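Local coordinates for putative MCP-type signal transduction protein (Campylobacter jejuni subsp. jejuni serotype O:2, PDB 4WY9) that probably senses chemotactic signals in the periplasm, serving as the tandem-PAS sensory domain of the chemoreceptor Tlp1, which is thought to recognise ligands indirectly, at residues Asp162-Asn167 with Leu226-Leu231; Ile170-Phe173 with Val179-Val182; Arg209-Ser214 with Met218-Asn223. All coordinates share one frame; numbering follows the deposited sequence.

Interaction 1: Asp162-Asn167 with Leu226-Leu231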
ATOM      1  N   ASP A 162      -1.329 -15.580  -5.157  1.00 16.18           N
ATOM      2  CA  ASP A 162      -1.983 -14.497  -4.438  1.00 15.58           C
ATOM      3  C   ASP A 162      -1.014 -13.761  -3.540  1.00 14.83           C
ATOM      4  O   ASP A 162      -0.096 -14.350  -2.970  1.00 16.27           O
ATOM      5  CB  ASP A 162      -3.108 -15.031  -3.552  1.00 17.94           C
ATOM      6  CG  ASP A 162      -4.298 -15.558  -4.329  1.00 20.14           C
ATOM      7  OD1 ASP A 162      -4.405 -15.325  -5.548  1.00 21.12           O
ATOM      8  OD2 ASP A 162      -5.162 -16.186  -3.668  1.00 22.94           O
ATOM      9  N   PHE A 163      -1.212 -12.447  -3.407  1.00 12.78           N
ATOM     10  CA  PHE A 163      -0.499 -11.666  -2.414  1.00 12.13           C
ATOM     11  C   PHE A 163      -1.368 -10.525  -1.905  1.00 11.38           C
ATOM     12  O   PHE A 163      -2.363 -10.151  -2.535  1.00 12.42           O
ATOM     13  CB  PHE A 163       0.848 -11.151  -2.940  1.00 11.06           C
ATOM     14  CG  PHE A 163       0.749 -10.132  -4.063  1.00 11.81           C
ATOM     15  CD1 PHE A 163       0.576 -10.539  -5.357  1.00 13.01           C
ATOM     16  CD2 PHE A 163       0.912  -8.798  -3.816  1.00 12.13           C
ATOM     17  CE1 PHE A 163       0.506  -9.615  -6.396  1.00 13.51           C
ATOM     18  CE2 PHE A 163       0.849  -7.871  -4.844  1.00 12.48           C
ATOM     19  CZ  PHE A 163       0.652  -8.274  -6.121  1.00 12.79           C
ATOM     20  N   ASP A 164      -1.032 -10.007  -0.743  1.00 11.20           N
ATOM     21  CA  ASP A 164      -1.730  -8.890  -0.131  1.00 10.10           C
ATOM     22  C   ASP A 164      -1.028  -7.588  -0.474  1.00  8.72           C
ATOM     23  O   ASP A 164       0.200  -7.494  -0.346  1.00 10.46           O
ATOM     24  CB  ASP A 164      -1.842  -9.103   1.355  1.00 13.10           C
ATOM     25  CG  ASP A 164      -2.478 -10.430   1.672  1.00 15.24           C
ATOM     26  OD1 ASP A 164      -3.623 -10.614   1.305  1.00 16.82           O
ATOM     27  OD2 ASP A 164      -1.820 -11.269   2.326  1.00 20.93           O
ATOM     28  N   ALA A 165      -1.785  -6.615  -0.915  1.00  8.65           N
ATOM     29  CA  ALA A 165      -1.218  -5.457  -1.572  1.00  9.01           C
ATOM     30  C   ALA A 165      -1.933  -4.172  -1.253  1.00  6.90           C
ATOM     31  O   ALA A 165      -3.087  -4.162  -0.850  1.00  8.50           O
ATOM     32  CB  ALA A 165      -1.251  -5.669  -3.059  1.00 12.34           C
ATOM     33  N   VAL A 166      -1.243  -3.053  -1.502  1.00  6.92           N
ATOM     34  CA  VAL A 166      -1.899  -1.764  -1.588  1.00  7.02           C
ATOM     35  C   VAL A 166      -1.420  -1.057  -2.859  1.00  6.55           C
ATOM     36  O   VAL A 166      -0.264  -1.208  -3.264  1.00  7.68           O
ATOM     37  CB  VAL A 166      -1.658  -0.893  -0.346  1.00  9.59           C
ATOM     38  CG1 VAL A 166      -0.152  -0.588  -0.137  1.00 10.26           C
ATOM     39  CG2 VAL A 166      -2.453   0.393  -0.414  1.00 12.01           C
ATOM     40  N   ASN A 167      -2.322  -0.304  -3.473  1.00  7.39           N
ATOM     41  CA  ASN A 167      -2.020   0.384  -4.702  1.00  6.66           C
ATOM     42  C   ASN A 167      -1.982   1.885  -4.527  1.00  6.60           C
ATOM     43  O   ASN A 167      -2.756   2.453  -3.764  1.00  8.39           O
ATOM     44  CB  ASN A 167      -3.021   0.008  -5.779  1.00  7.33           C
ATOM     45  CG  ASN A 167      -2.842  -1.404  -6.239  1.00  8.29           C
ATOM     46  OD1 ASN A 167      -2.051  -1.661  -7.155  1.00  9.76           O
ATOM     47  ND2 ASN A 167      -3.499  -2.326  -5.576  1.00 10.31           N
ATOM     48  N   LEU A 226      -6.153 -13.320   9.231  1.00 14.17           N
ATOM     49  CA  LEU A 226      -6.825 -12.091   9.555  1.00 13.52           C
ATOM     50  C   LEU A 226      -6.494 -10.964   8.561  1.00 11.99           C
ATOM     51  O   LEU A 226      -7.131  -9.915   8.554  1.00 12.84           O
ATOM     52  CB  LEU A 226      -6.475 -11.660  10.968  1.00 14.94           C
ATOM     53  CG  LEU A 226      -7.063 -12.544  12.077  1.00 18.52           C
ATOM     54  CD1 LEU A 226      -6.765 -11.987  13.459  1.00 19.57           C
ATOM     55  CD2 LEU A 226      -8.510 -12.837  11.882  1.00 21.66           C
ATOM     56  N   VAL A 227      -5.478 -11.170   7.747  1.00 10.91           N
ATOM     57  CA  VAL A 227      -5.098 -10.140   6.786  1.00 10.38           C
ATOM     58  C   VAL A 227      -6.265  -9.877   5.832  1.00 10.04           C
ATOM     59  O   VAL A 227      -6.955 -10.801   5.409  1.00 11.22           O
ATOM     60  CB  VAL A 227      -3.809 -10.508   6.041  1.00 11.83           C
ATOM     61  CG1 VAL A 227      -3.501  -9.543   4.890  1.00 14.05           C
ATOM     62  CG2 VAL A 227      -2.641 -10.555   7.028  1.00 12.57           C
ATOM     63  N   LEU A 228      -6.486  -8.587   5.558  1.00  9.91           N
ATOM     64  CA  LEU A 228      -7.584  -8.023   4.756  1.00 10.61           C
ATOM     65  C   LEU A 228      -8.899  -7.887   5.486  1.00 12.21           C
ATOM     66  O   LEU A 228      -9.810  -7.213   5.012  1.00 13.77           O
ATOM     67  CB  LEU A 228      -7.776  -8.782   3.429  1.00 11.33           C
ATOM     68  CG  LEU A 228      -6.563  -9.028   2.544  1.00 12.17           C
ATOM     69  CD1 LEU A 228      -7.003  -9.639   1.225  1.00 13.49           C
ATOM     70  CD2 LEU A 228      -5.771  -7.729   2.321  1.00 14.37           C
ATOM     71  N   LYS A 229      -9.025  -8.521   6.656  1.00 10.86           N
ATOM     72  CA  LYS A 229     -10.234  -8.389   7.429  1.00 10.54           C
ATOM     73  C   LYS A 229     -10.246  -7.101   8.220  1.00 10.05           C
ATOM     74  O   LYS A 229      -9.196  -6.481   8.442  1.00  9.77           O
ATOM     75  CB  LYS A 229     -10.445  -9.623   8.328  1.00 12.85           C
ATOM     76  CG  LYS A 229     -10.560 -10.915   7.507  1.00 17.05           C
ATOM     77  CD  LYS A 229     -10.832 -12.138   8.364  1.00 19.62           C
ATOM     78  CE  LYS A 229     -11.154 -13.369   7.493  1.00 23.01           C
ATOM     79  NZ  LYS A 229     -10.124 -13.609   6.450  1.00 26.76           N
ATOM     80  N   ASN A 230     -11.430  -6.701   8.671  1.00  8.94           N
ATOM     81  CA  ASN A 230     -11.539  -5.561   9.557  1.00  9.67           C
ATOM     82  C   ASN A 230     -11.415  -6.004  10.991  1.00  8.59           C
ATOM     83  O   ASN A 230     -12.174  -6.861  11.462  1.00  9.61           O
ATOM     84  CB  ASN A 230     -12.848  -4.811   9.323  1.00 10.12           C
ATOM     85  CG  ASN A 230     -12.803  -3.405   9.836  1.00 11.15           C
ATOM     86  OD1 ASN A 230     -12.585  -3.179  11.034  1.00 11.62           O
ATOM     87  ND2 ASN A 230     -12.843  -2.450   8.942  1.00 13.60           N
ATOM     88  N   LEU A 231     -10.446  -5.439  11.707  1.00  9.59           N
ATOM     89  CA  LEU A 231     -10.181  -5.833  13.091  1.00 10.35           C
ATOM     90  C   LEU A 231     -11.425  -5.648  13.945  1.00 10.47           C
ATOM     91  O   LEU A 231     -11.696  -6.432  14.863  1.00 10.66           O
ATOM     92  CB  LEU A 231      -8.986  -5.041  13.635  1.00  9.77           C
ATOM     93  CG  LEU A 231      -8.586  -5.340  15.084  1.00 10.82           C
ATOM     94  CD1 LEU A 231      -8.320  -6.809  15.277  1.00 11.58           C
ATOM     95  CD2 LEU A 231      -7.363  -4.525  15.408  1.00 12.44           C
TER
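The carboxylate of Asp164 lies against the methyl groups of Val227 and Leu228, the two central residues of a type II beta turn from Leu226 to Lys229. Each carboxylate oxygen meets a different residue. OD2 of Asp164 is 3.5 Å from CG1 of Val227, a methyl group that also sits 3.5 Å from the Asp164 carbon CG. The other oxygen, Asp164 OD1, is 3.5 Å from CD1 of Leu228 and nearly as close to its CG. Val227 CG1 is anti to its own backbone N (chi1 172°), which carries this branch to the aspartate. The turn itself is closed by a bond from Lys229 N to Leu226 O (3.0 Å), and Leu228 O accepts a further hydrogen bond from Arg152.

The contact joins strand 163-173 of one antiparallel sheet to a loop that follows strand 218-220 of the other, within the tandem-PAS arrangement. It is small, burying 126 Å² in all. Outside the two segments, the Asp164 side chain also touches Lys224. Between these segments there is no hydrogen bond or salt bridge and the carboxylate meets only carbon, which implies van der Waals contact with little directional hold.

Interaction 2: Ile170-Phe173 with Val179-Val182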
ATOM      1  N   ILE A 170      -1.868   7.641  -9.915  1.00  6.11           N
ATOM      2  CA  ILE A 170      -2.047   9.041 -10.292  1.00  6.71           C
ATOM      3  C   ILE A 170      -2.523   9.114 -11.742  1.00  6.42           C
ATOM      4  O   ILE A 170      -2.021   8.365 -12.599  1.00  6.93           O
ATOM      5  CB  ILE A 170      -0.732   9.831 -10.125  1.00  7.27           C
ATOM      6  CG1 ILE A 170      -0.205   9.715  -8.694  1.00  8.42           C
ATOM      7  CG2 ILE A 170      -0.873  11.281 -10.513  1.00  8.32           C
ATOM      8  CD1 ILE A 170       1.127  10.391  -8.484  1.00  9.10           C
ATOM      9  N   PRO A 171      -3.486  10.002 -12.051  1.00  6.81           N
ATOM     10  CA  PRO A 171      -3.922  10.214 -13.456  1.00  7.24           C
ATOM     11  C   PRO A 171      -2.848  10.830 -14.318  1.00  6.78           C
ATOM     12  O   PRO A 171      -1.989  11.561 -13.818  1.00  7.81           O
ATOM     13  CB  PRO A 171      -5.092  11.176 -13.320  1.00  8.69           C
ATOM     14  CG  PRO A 171      -4.830  11.897 -12.034  1.00  8.85           C
ATOM     15  CD  PRO A 171      -4.244  10.841 -11.127  1.00  7.89           C
ATOM     16  N   ILE A 172      -2.928  10.515 -15.610  0.55  5.99           N
ATOM     17  CA  ILE A 172      -2.207  11.155 -16.719  0.55  5.74           C
ATOM     18  C   ILE A 172      -3.209  11.966 -17.513  0.55  6.57           C
ATOM     19  O   ILE A 172      -4.331  11.508 -17.719  0.55  6.63           O
ATOM     20  CB  ILE A 172      -1.510  10.101 -17.612  0.55  6.93           C
ATOM     21  CG1 ILE A 172      -0.630   9.172 -16.772  0.55  8.50           C
ATOM     22  CG2 ILE A 172      -0.690  10.793 -18.697  0.55  6.82           C
ATOM     23  CD1 ILE A 172       0.433   9.900 -15.991  0.55  9.25           C
ATOM     24  N   PHE A 173      -2.810  13.167 -17.953  1.00  7.27           N
ATOM     25  CA  PHE A 173      -3.715  14.025 -18.714  1.00  7.93           C
ATOM     26  C   PHE A 173      -3.165  14.421 -20.076  1.00  8.64           C
ATOM     27  O   PHE A 173      -1.930  14.485 -20.251  1.00  9.87           O
ATOM     28  CB  PHE A 173      -4.002  15.320 -17.930  1.00  8.89           C
ATOM     29  CG  PHE A 173      -4.638  15.105 -16.575  1.00  9.82           C
ATOM     30  CD1 PHE A 173      -3.848  14.945 -15.446  1.00 10.26           C
ATOM     31  CD2 PHE A 173      -6.001  15.116 -16.408  1.00  9.72           C
ATOM     32  CE1 PHE A 173      -4.419  14.765 -14.196  1.00  9.72           C
ATOM     33  CE2 PHE A 173      -6.575  14.908 -15.164  1.00 10.88           C
ATOM     34  CZ  PHE A 173      -5.791  14.761 -14.067  1.00 10.18           C
ATOM     35  N   VAL A 179      -8.416  12.942 -18.530  1.00 11.10           N
ATOM     36  CA  VAL A 179      -7.680  11.781 -18.105  1.00 10.40           C
ATOM     37  C   VAL A 179      -7.507  10.842 -19.291  1.00 10.84           C
ATOM     38  O   VAL A 179      -8.478  10.441 -19.895  1.00 14.16           O
ATOM     39  CB  VAL A 179      -8.361  11.039 -16.930  1.00 12.38           C
ATOM     40  CG1 VAL A 179      -7.585   9.782 -16.558  1.00 11.81           C
ATOM     41  CG2 VAL A 179      -8.503  11.927 -15.719  1.00 14.31           C
ATOM     42  N   VAL A 180      -6.271  10.497 -19.601  1.00  8.55           N
ATOM     43  CA  VAL A 180      -5.993   9.573 -20.685  1.00  9.67           C
ATOM     44  C   VAL A 180      -5.394   8.291 -20.182  1.00  7.62           C
ATOM     45  O   VAL A 180      -5.229   7.336 -20.930  1.00  9.19           O
ATOM     46  CB  VAL A 180      -5.058  10.210 -21.759  1.00 11.91           C
ATOM     47  CG1 VAL A 180      -5.746  11.370 -22.477  1.00 16.50           C
ATOM     48  CG2 VAL A 180      -3.711  10.583 -21.215  1.00 13.80           C
ATOM     49  N   GLY A 181      -5.096   8.205 -18.879  1.00  7.88           N
ATOM     50  CA  GLY A 181      -4.520   7.008 -18.350  1.00  7.69           C
ATOM     51  C   GLY A 181      -4.200   7.119 -16.881  1.00  6.35           C
ATOM     52  O   GLY A 181      -4.473   8.151 -16.247  1.00  7.08           O
ATOM     53  N   VAL A 182      -3.589   6.076 -16.338  1.00  6.24           N
ATOM     54  CA  VAL A 182      -3.250   5.992 -14.922  1.00  5.74           C
ATOM     55  C   VAL A 182      -1.878   5.365 -14.803  1.00  5.80           C
ATOM     56  O   VAL A 182      -1.642   4.303 -15.397  1.00  6.35           O
ATOM     57  CB  VAL A 182      -4.266   5.156 -14.128  1.00  6.69           C
ATOM     58  CG1 VAL A 182      -3.815   5.041 -12.654  1.00  7.31           C
ATOM     59  CG2 VAL A 182      -5.665   5.733 -14.222  1.00  7.72           C
TER
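Two backbone hydrogen bonds join Ile172 to the neighbouring strand. Its N donates to Gly181 O at 2.9 Å, nearly straight at the hydrogen (171°). Its O accepts from Val180 N, also at 2.9 Å. CA-H...O contacts add to this ladder: Val182 CA approaches Ile170 O, Pro171 CA approaches Gly181 O, and Val179 CA lies 3.4 Å from Ile172 O, which thus receives both Val180 N and the weaker CA-H of Val179.

The segments are the end and the start of the antiparallel strands 163-173 and 179-188, a beta hairpin in the sheet of a PDC sensor domain of the Cache clan. A classic beta bulge interrupts their pairing, with Val180 and Gly181 both facing Ile172. Val180 supplies the sharply altered backbone (psi -5°), and the register moves by one residue, so that Phe173 pairs with Val179.

Apolar contacts flank the bulge. Val179 CG2 reaches the Phe173 ring obliquely, 3.6 Å from CE2, and also touches Pro171 CB. Phe173 CG is anti to its carbonyl carbon (chi1 -60°), and the ring folds back to Val179 although its CB points away; Tyr143 meets that ring edge-to-face. Ile172 has two conformers; in the one described, it crosses Val180 at about a right angle, their CG2 methyls 3.9 Å apart. Pro171 and Val182 share the sheet face that packs on Ile137 of helix 132-140, while Ile172, in the same conformer, projects from the other face onto Leu45 and Thr46 of the long helix 8-51.

Interaction 3: Arg209-Ser214 with Met218-Asn223. With ACT (acetate ion), chain B.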
ATOM      1  N   ARG A 209       1.984  -7.549  16.235  1.00  6.76           N
ATOM      2  CA  ARG A 209       2.402  -6.394  15.471  1.00  6.60           C
ATOM      3  C   ARG A 209       1.547  -6.313  14.225  1.00  7.17           C
ATOM      4  O   ARG A 209       1.522  -7.264  13.432  1.00  8.34           O
ATOM      5  CB  ARG A 209       3.884  -6.467  15.150  1.00  8.04           C
ATOM      6  CG  ARG A 209       4.764  -6.395  16.378  1.00  7.33           C
ATOM      7  CD  ARG A 209       6.201  -6.736  16.128  1.00  7.98           C
ATOM      8  NE  ARG A 209       6.411  -8.155  16.015  1.00  8.24           N
ATOM      9  CZ  ARG A 209       7.553  -8.729  15.629  1.00  8.45           C
ATOM     10  NH1 ARG A 209       8.558  -7.985  15.221  1.00  8.33           N
ATOM     11  NH2 ARG A 209       7.647 -10.049  15.594  1.00 11.02           N
ATOM     12  N   VAL A 210       0.817  -5.218  14.071  1.00  6.59           N
ATOM     13  CA  VAL A 210      -0.265  -5.087  13.116  1.00  6.41           C
ATOM     14  C   VAL A 210      -0.166  -3.778  12.375  1.00  5.62           C
ATOM     15  O   VAL A 210       0.081  -2.721  12.964  1.00  7.02           O
ATOM     16  CB  VAL A 210      -1.632  -5.192  13.822  1.00  6.42           C
ATOM     17  CG1 VAL A 210      -2.781  -5.064  12.853  1.00  9.37           C
ATOM     18  CG2 VAL A 210      -1.740  -6.480  14.650  1.00  8.75           C
ATOM     19  N   LEU A 211      -0.356  -3.824  11.047  1.00  5.74           N
ATOM     20  CA  LEU A 211      -0.517  -2.627  10.215  1.00  5.68           C
ATOM     21  C   LEU A 211      -1.939  -2.630   9.685  1.00  6.16           C
ATOM     22  O   LEU A 211      -2.352  -3.620   9.095  1.00  7.82           O
ATOM     23  CB  LEU A 211       0.478  -2.571   9.078  1.00  6.10           C
ATOM     24  CG  LEU A 211       0.352  -1.418   8.104  1.00  7.17           C
ATOM     25  CD1 LEU A 211       0.641  -0.085   8.770  1.00  8.20           C
ATOM     26  CD2 LEU A 211       1.257  -1.613   6.897  1.00  8.18           C
ATOM     27  N   LEU A 212      -2.662  -1.543   9.871  1.00  7.11           N
ATOM     28  CA  LEU A 212      -4.025  -1.474   9.376  1.00  7.19           C
ATOM     29  C   LEU A 212      -4.343  -0.073   8.936  1.00  6.71           C
ATOM     30  O   LEU A 212      -3.672   0.891   9.341  1.00  8.96           O
ATOM     31  CB  LEU A 212      -5.009  -2.011  10.401  1.00 10.05           C
ATOM     32  CG  LEU A 212      -5.355  -1.319  11.683  1.00 11.43           C
ATOM     33  CD1 LEU A 212      -6.377  -2.106  12.473  1.00 11.12           C
ATOM     34  CD2 LEU A 212      -4.152  -1.041  12.581  1.00 13.32           C
ATOM     35  N   ASN A 213      -5.370   0.095   8.102  1.00  7.39           N
ATOM     36  CA  ASN A 213      -5.753   1.464   7.768  1.00  8.46           C
ATOM     37  C   ASN A 213      -6.716   1.999   8.835  1.00  8.60           C
ATOM     38  O   ASN A 213      -7.144   1.248   9.733  1.00  9.01           O
ATOM     39  CB  ASN A 213      -6.275   1.592   6.321  1.00  8.70           C
ATOM     40  CG  ASN A 213      -7.623   0.971   6.072  1.00  9.15           C
ATOM     41  OD1 ASN A 213      -8.332   0.572   6.972  1.00 10.13           O
ATOM     42  ND2 ASN A 213      -8.009   0.968   4.794  1.00  9.24           N
ATOM     43  N   SER A 214      -7.060   3.275   8.783  1.00  9.90           N
ATOM     44  CA  SER A 214      -7.829   3.873   9.866  1.00 10.59           C
ATOM     45  C   SER A 214      -9.256   3.296   9.927  1.00 12.32           C
ATOM     46  O   SER A 214      -9.904   3.372  10.963  1.00 12.81           O
ATOM     47  CB  SER A 214      -7.884   5.400   9.717  1.00 11.90           C
ATOM     48  OG  SER A 214      -8.543   5.792   8.532  1.00 13.55           O
ATOM     49  N   MET A 218      -6.917  -4.729   7.931  1.00  7.70           N
ATOM     50  CA  MET A 218      -5.576  -5.136   8.240  1.00  7.17           C
ATOM     51  C   MET A 218      -4.743  -5.486   7.002  1.00  7.20           C
ATOM     52  O   MET A 218      -5.162  -6.252   6.152  1.00  8.92           O
ATOM     53  CB  MET A 218      -5.590  -6.291   9.211  1.00  7.94           C
ATOM     54  CG  MET A 218      -6.069  -5.849  10.604  1.00  8.96           C
ATOM     55  SD  MET A 218      -6.192  -7.198  11.785  1.00 10.12           S
ATOM     56  CE  MET A 218      -7.717  -7.956  11.248  1.00 11.11           C
ATOM     57  N   ALA A 219      -3.563  -4.895   6.936  1.00  7.83           N
ATOM     58  CA  ALA A 219      -2.562  -5.175   5.916  1.00  7.96           C
ATOM     59  C   ALA A 219      -1.621  -6.276   6.365  1.00  7.84           C
ATOM     60  O   ALA A 219      -1.176  -7.107   5.561  1.00  8.78           O
ATOM     61  CB  ALA A 219      -1.777  -3.918   5.647  1.00  8.36           C
ATOM     62  N   ILE A 220      -1.293  -6.281   7.653  1.00  8.04           N
ATOM     63  CA  ILE A 220      -0.376  -7.220   8.252  1.00  7.42           C
ATOM     64  C   ILE A 220      -0.884  -7.599   9.631  1.00  6.95           C
ATOM     65  O   ILE A 220      -1.216  -6.711  10.426  1.00  7.77           O
ATOM     66  CB  ILE A 220       1.053  -6.678   8.381  1.00  8.69           C
ATOM     67  CG1 ILE A 220       1.642  -6.326   7.003  1.00 10.37           C
ATOM     68  CG2 ILE A 220       1.977  -7.660   9.077  1.00 10.36           C
ATOM     69  CD1 ILE A 220       2.868  -5.497   7.060  1.00 11.50           C
ATOM     70  N   HIS A 221      -0.937  -8.904   9.913  1.00  7.81           N
ATOM     71  CA  HIS A 221      -1.246  -9.447  11.226  1.00  8.36           C
ATOM     72  C   HIS A 221      -0.455 -10.735  11.337  1.00  9.10           C
ATOM     73  O   HIS A 221      -0.344 -11.473  10.365  1.00  8.94           O
ATOM     74  CB  HIS A 221      -2.742  -9.663  11.390  1.00  9.33           C
ATOM     75  CG  HIS A 221      -3.195 -10.024  12.771  1.00  9.16           C
ATOM     76  ND1 HIS A 221      -2.932 -11.247  13.355  1.00  9.55           N
ATOM     77  CD2 HIS A 221      -3.851  -9.313  13.707  1.00  9.17           C
ATOM     78  CE1 HIS A 221      -3.401 -11.259  14.581  1.00  9.61           C
ATOM     79  NE2 HIS A 221      -3.996 -10.092  14.805  1.00  8.96           N
ATOM     80  N   PRO A 222       0.043 -11.074  12.534  1.00  8.65           N
ATOM     81  CA  PRO A 222       0.729 -12.362  12.700  1.00 10.16           C
ATOM     82  C   PRO A 222      -0.098 -13.548  12.234  1.00 10.49           C
ATOM     83  O   PRO A 222       0.444 -14.528  11.733  1.00 10.88           O
ATOM     84  CB  PRO A 222       1.000 -12.401  14.209  1.00 12.30           C
ATOM     85  CG  PRO A 222       1.077 -10.997  14.622  1.00 12.57           C
ATOM     86  CD  PRO A 222       0.128 -10.249  13.762  1.00 10.39           C
ATOM     87  N   ASN A 223      -1.392 -13.481  12.459  1.00 10.03           N
ATOM     88  CA  ASN A 223      -2.310 -14.507  11.972  1.00 10.51           C
ATOM     89  C   ASN A 223      -2.667 -14.161  10.540  1.00 11.90           C
ATOM     90  O   ASN A 223      -3.465 -13.268  10.271  1.00 11.41           O
ATOM     91  CB  ASN A 223      -3.544 -14.561  12.877  1.00 12.39           C
ATOM     92  CG  ASN A 223      -4.486 -15.705  12.497  1.00 15.24           C
ATOM     93  OD1 ASN A 223      -4.396 -16.246  11.405  1.00 16.16           O
ATOM     94  ND2 ASN A 223      -5.352 -16.061  13.394  1.00 19.91           N
TER
HETATM   95  C   ACT B 401      -5.662  -8.351  17.517  1.00 10.17           C
HETATM   96  O   ACT B 401      -5.603  -9.510  17.013  1.00 11.61           O
HETATM   97  OXT ACT B 401      -6.510  -8.149  18.432  1.00  9.46           O
HETATM   98  CH3 ACT B 401      -4.795  -7.251  17.013  1.00 10.85           C
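The touching parts, 209-212 and 218-222, run in directions 164° apart, and Leu211 and Ile220 form an antiparallel hydrogen-bonded pair. Leu211 N donates to Ile220 O at 3.1 Å. In the reverse direction Leu211 O accepts two bonds, from Ala219 N at 2.8 Å and from Ile220 N at 3.2 Å; the longer one lies in the carbonyl plane on a lone pair, whereas the shorter is tilted from it. This double grip marks a classic beta bulge, with Ala219 and Ile220 both opposite Leu211, and the register slips by one so that Leu212 pairs with Met218. The chain turns a corner at Ala219. The hairpin forms one margin of the five-stranded antiparallel sheet, with strand 218-220 outermost and strand 209-213 next to strand 277-286.

Leu211 and Ile220 share the face covered by Leu196 of helix 190-196. On the other face Met218 CG touches both Leu212 CB (4.0 Å) and Val210 CG1, and Leu231 packs on both Leu212 and Met218. Val210 CG1 is anti to the backbone N (chi1 -180°), which brings CG2 obliquely to the His221 ring, 3.7 Å from CD2. That ring is held at two nitrogens: ND1 accepts from Asn223 N in the ring plane, and NE2 donates to acetate O at 2.8 Å, nearly straight (169°). Tyr257 OH and Ser260 OG also hydrogen-bond the acetate, which probably came from the crystallisation liquor.

In the fold
From the N terminus, the long helix 8-51 and the first strands precede strand 163-173, where interaction 1 opens. The far end of that strand enters interaction 2, a short hairpin closure with strand 179-188 in the first sheet. Helix 190-196 then leads to the five-stranded sheet, where interaction 3 closes a second hairpin. Residues 226-231 finally return to strand 163-173 and complete interaction 1, whose span encloses both hairpins; these follow one another without crossing. Interactions 2 and 3 lie on opposite sides of the chain's centre, their nearest atoms about 17 Å apart. Interactions 1 and 3 touch through probable backbone hydrogen bonds of Met218 with Leu228 and Lys229, connecting the turn 226-229 to the hairpin.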